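Local coordinates for protein group 1 truncated hemoglobin (Tetrahymena pyriformis, PDB 3AQ9) that binds one heme per subunit and through its iron probably binds oxygen, with a likely part in nitric oxide detoxification, at residues D31-H36 with I86-A91. The protein carries 1 engineered substitution. Numbering follows the deposited sequence.
Sequences DERVKH and IIENLA. With HEM (protoporphyrin IX containing Fe), chain C.
Arg33 lays its guanidinium between two carboxylates, Asp31 of its own loop and Glu88 of helix 80-96, and uses a different edge for each. Toward Glu88 it is end-on: both NH1 and NH2 donate to the single oxygen OE1, with Arg33 NH1 to Glu88 OE1 at 2.9 Å. OE1 lies in the guanidinium plane, yet the carboxylate is turned 44° from it, and both nitrogens come from the same face of the Glu88 carboxylate. Toward Asp31 the grip is side-on, with Arg33 NE to Asp31 OD1 at 3.0 Å and Arg33 NH2 to Asp31 OD2 at 2.8 Å, both on syn lone pairs. The bend at chi3 (-74°) turns the guanidinium so that these edges serve both acids. Asp31 OD1 also takes the backbone N of Arg33, closing an Asx turn in which the N-H reaches OD1 on its anti side. Asn89 ND2 donates to Asp31 OD2 at 2.9 Å, on its anti side and tilted out of the carboxylate plane, the amide nearly perpendicular to the carboxylate. The network thus ties the loop after helix 13-28 to helix 80-96 of the truncated-globin 2/2 fold, and the Arg33 carbonyl adds a bond to His82. Beneath the polar layer, Val34 CG2 and Ile86 CD1 meet loosely at 4.4 Å, beside Val28. Ile86, part of the heme pocket, presses CG1 to 3.3 Å from heme CAB, on the vinyl group.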
loop_
_atom_site.group_PDB
_atom_site.type_symbol
_atom_site.label_atom_id
_atom_site.label_comp_id
_atom_site.label_asym_id
_atom_site.label_seq_id
_atom_site.Cartn_x
_atom_site.Cartn_y
_atom_site.Cartn_z
ATOM N N ASP A 31 -5.184 -10.799 7.824
ATOM C CA ASP A 31 -3.920 -10.846 8.552
ATOM C C ASP A 31 -4.162 -10.372 9.995
ATOM O O ASP A 31 -4.608 -9.262 10.208
ATOM C CB ASP A 31 -2.894 -9.892 7.863
ATOM C CG ASP A 31 -1.477 -10.061 8.417
ATOM O OD1 ASP A 31 -1.317 -10.213 9.676
ATOM O OD2 ASP A 31 -0.489 -9.988 7.683
ATOM N N GLU A 32 -3.935 -11.269 10.954
ATOM C CA GLU A 32 -4.316 -10.961 12.341
ATOM C C GLU A 32 -3.534 -9.780 12.841
ATOM O O GLU A 32 -3.948 -9.107 13.819
ATOM C CB GLU A 32 -3.924 -12.168 13.300
ATOM C CG GLU A 32 -4.773 -13.451 12.944
ATOM C CD GLU A 32 -6.272 -13.270 13.053
ATOM O OE1 GLU A 32 -6.761 -12.526 13.855
ATOM O OE2 GLU A 32 -6.979 -13.843 12.171
ATOM N N ARG A 33 -2.372 -9.499 12.229
ATOM C CA ARG A 33 -1.615 -8.355 12.768
ATOM C C ARG A 33 -2.272 -7.016 12.480
ATOM O O ARG A 33 -2.014 -6.044 13.183
ATOM C CB ARG A 33 -0.195 -8.261 12.170
ATOM C CG ARG A 33 0.600 -9.461 12.521
ATOM C CD ARG A 33 1.933 -9.482 11.689
ATOM N NE ARG A 33 1.603 -9.864 10.268
ATOM C CZ ARG A 33 2.573 -10.042 9.357
ATOM N NH1 ARG A 33 3.854 -9.890 9.710
ATOM N NH2 ARG A 33 2.222 -10.386 8.085
ATOM N N VAL A 34 -3.082 -6.930 11.439
ATOM C CA VAL A 34 -3.510 -5.615 11.020
ATOM C C VAL A 34 -5.011 -5.522 10.584
ATOM O O VAL A 34 -5.513 -4.418 10.373
ATOM C CB VAL A 34 -2.672 -5.074 9.768
ATOM C CG1 VAL A 34 -1.259 -4.603 10.260
ATOM C CG2 VAL A 34 -2.593 -6.141 8.644
ATOM N N LYS A 35 -5.708 -6.627 10.447
ATOM C CA LYS A 35 -7.010 -6.525 9.801
ATOM C C LYS A 35 -7.946 -5.645 10.608
ATOM O O LYS A 35 -8.834 -4.966 10.092
ATOM C CB LYS A 35 -7.634 -7.925 9.642
ATOM C CG LYS A 35 -7.968 -8.671 11.002
ATOM C CD LYS A 35 -8.445 -10.033 10.745
ATOM C CE LYS A 35 -9.180 -10.466 12.109
ATOM N NZ LYS A 35 -9.276 -11.863 12.078
ATOM N N HIS A 36 -7.787 -5.686 11.938
ATOM C CA HIS A 36 -8.792 -4.968 12.767
ATOM C C HIS A 36 -8.734 -3.436 12.635
ATOM O O HIS A 36 -9.681 -2.791 13.025
ATOM C CB HIS A 36 -8.522 -5.297 14.245
ATOM C CG HIS A 36 -7.060 -5.278 14.586
ATOM N ND1 HIS A 36 -6.205 -6.333 14.303
ATOM C CD2 HIS A 36 -6.299 -4.317 15.209
ATOM C CE1 HIS A 36 -5.019 -6.065 14.846
ATOM N NE2 HIS A 36 -5.026 -4.832 15.352
ATOM N N ILE A 86 2.116 -4.791 6.528
ATOM C CA ILE A 86 1.641 -4.158 5.259
ATOM C C ILE A 86 2.645 -4.451 4.142
ATOM O O ILE A 86 2.233 -4.813 3.032
ATOM C CB ILE A 86 1.441 -2.614 5.431
ATOM C CG1 ILE A 86 0.296 -2.372 6.422
ATOM C CG2 ILE A 86 1.342 -1.886 4.001
ATOM C CD1 ILE A 86 -1.023 -2.948 6.043
ATOM N N ILE A 87 3.929 -4.208 4.356
ATOM C CA ILE A 87 4.907 -4.474 3.259
ATOM C C ILE A 87 4.912 -5.930 2.853
ATOM O O ILE A 87 4.898 -6.239 1.614
ATOM C CB ILE A 87 6.347 -4.138 3.727
ATOM C CG1 ILE A 87 6.421 -2.646 4.011
ATOM C CG2 ILE A 87 7.411 -4.626 2.705
ATOM C CD1 ILE A 87 6.384 -1.684 2.711
ATOM N N GLU A 88 4.848 -6.851 3.843
ATOM C CA GLU A 88 4.813 -8.269 3.455
ATOM C C GLU A 88 3.583 -8.612 2.574
ATOM O O GLU A 88 3.692 -9.401 1.611
ATOM C CB GLU A 88 4.718 -9.219 4.643
ATOM C CG GLU A 88 6.088 -9.099 5.426
ATOM C CD GLU A 88 6.018 -9.790 6.782
ATOM O OE1 GLU A 88 5.041 -10.460 7.111
ATOM O OE2 GLU A 88 7.026 -9.616 7.519
ATOM N N ASN A 89 2.443 -8.059 2.990
ATOM C CA ASN A 89 1.218 -8.328 2.188
ATOM C C ASN A 89 1.264 -7.683 0.815
ATOM O O ASN A 89 0.769 -8.288 -0.162
ATOM C CB ASN A 89 -0.052 -7.881 2.916
ATOM C CG ASN A 89 -0.398 -8.862 4.062
ATOM O OD1 ASN A 89 -0.658 -10.014 3.801
ATOM N ND2 ASN A 89 -0.409 -8.395 5.284
ATOM N N LEU A 90 1.832 -6.484 0.729
ATOM C CA LEU A 90 1.946 -5.850 -0.643
ATOM C C LEU A 90 2.919 -6.686 -1.474
ATOM O O LEU A 90 2.665 -6.986 -2.628
ATOM C CB LEU A 90 2.488 -4.407 -0.484
ATOM C CG LEU A 90 2.514 -3.782 -1.908
ATOM C CD1 LEU A 90 1.095 -3.749 -2.472
ATOM C CD2 LEU A 90 2.919 -2.360 -1.766
ATOM N N ALA A 91 4.053 -7.095 -0.892
ATOM C CA ALA A 91 4.997 -7.921 -1.671
ATOM C C ALA A 91 4.372 -9.210 -2.127
ATOM O O ALA A 91 4.562 -9.577 -3.300
ATOM C CB ALA A 91 6.301 -8.200 -0.845
HETATM C CHA HEM C . -5.522 5.499 5.773
HETATM C CHB HEM C . -4.268 1.542 8.399
HETATM C CHC HEM C . 0.130 1.639 6.426
HETATM C CHD HEM C . -1.699 4.524 2.906
HETATM C C1A HEM C . -5.549 4.426 6.648
HETATM C C2A HEM C . -6.657 4.077 7.552
HETATM C C3A HEM C . -6.318 2.993 8.217
HETATM C C4A HEM C . -4.973 2.610 7.851
HETATM C CMA HEM C . -7.088 2.169 9.262
HETATM C CAA HEM C . -8.055 4.815 7.524
HETATM C CBA HEM C . -8.771 5.473 8.723
HETATM C CGA HEM C . -10.259 5.575 8.021
HETATM O O1A HEM C . -10.456 6.504 7.156
HETATM O O2A HEM C . -11.068 4.570 7.959
HETATM C C1B HEM C . -2.893 1.311 8.108
HETATM C C2B HEM C . -2.119 0.370 8.900
HETATM C C3B HEM C . -0.872 0.475 8.414
HETATM C C4B HEM C . -0.953 1.399 7.313
HETATM C CMB HEM C . -2.576 -0.501 10.069
HETATM C CAB HEM C . 0.345 -0.283 8.962
HETATM C CBB HEM C . 1.405 0.498 9.103
HETATM C C1C HEM C . -0.014 2.381 5.241
HETATM C C2C HEM C . 0.969 2.438 4.187
HETATM C C3C HEM C . 0.416 3.216 3.235
HETATM C C4C HEM C . -0.885 3.653 3.646
HETATM C CMC HEM C . 2.351 1.665 4.215
HETATM C CAC HEM C . 0.977 3.603 1.815
HETATM C CBC HEM C . 2.266 3.435 1.523
HETATM C C1D HEM C . -2.893 5.048 3.417
HETATM C C2D HEM C . -3.689 5.978 2.660
HETATM C C3D HEM C . -4.803 6.272 3.533
HETATM C C4D HEM C . -4.573 5.498 4.709
HETATM C CMD HEM C . -3.471 6.597 1.272
HETATM C CAD HEM C . -5.960 7.184 3.220
HETATM C CBD HEM C . -5.733 8.597 3.552
HETATM C CGD HEM C . -6.943 9.417 3.046
HETATM O O1D HEM C . -6.827 10.632 2.916
HETATM O O2D HEM C . -8.117 8.848 3.059
HETATM N NA HEM C . -4.555 3.491 6.896
HETATM N NB HEM C . -2.234 2.032 7.094
HETATM N NC HEM C . -1.110 3.122 4.910
HETATM N ND HEM C . -3.439 4.675 4.674
HETATM FE FE HEM C . -2.831 3.349 5.924
HETATM O O HOH W 1 -3.654 1.785 4.608
#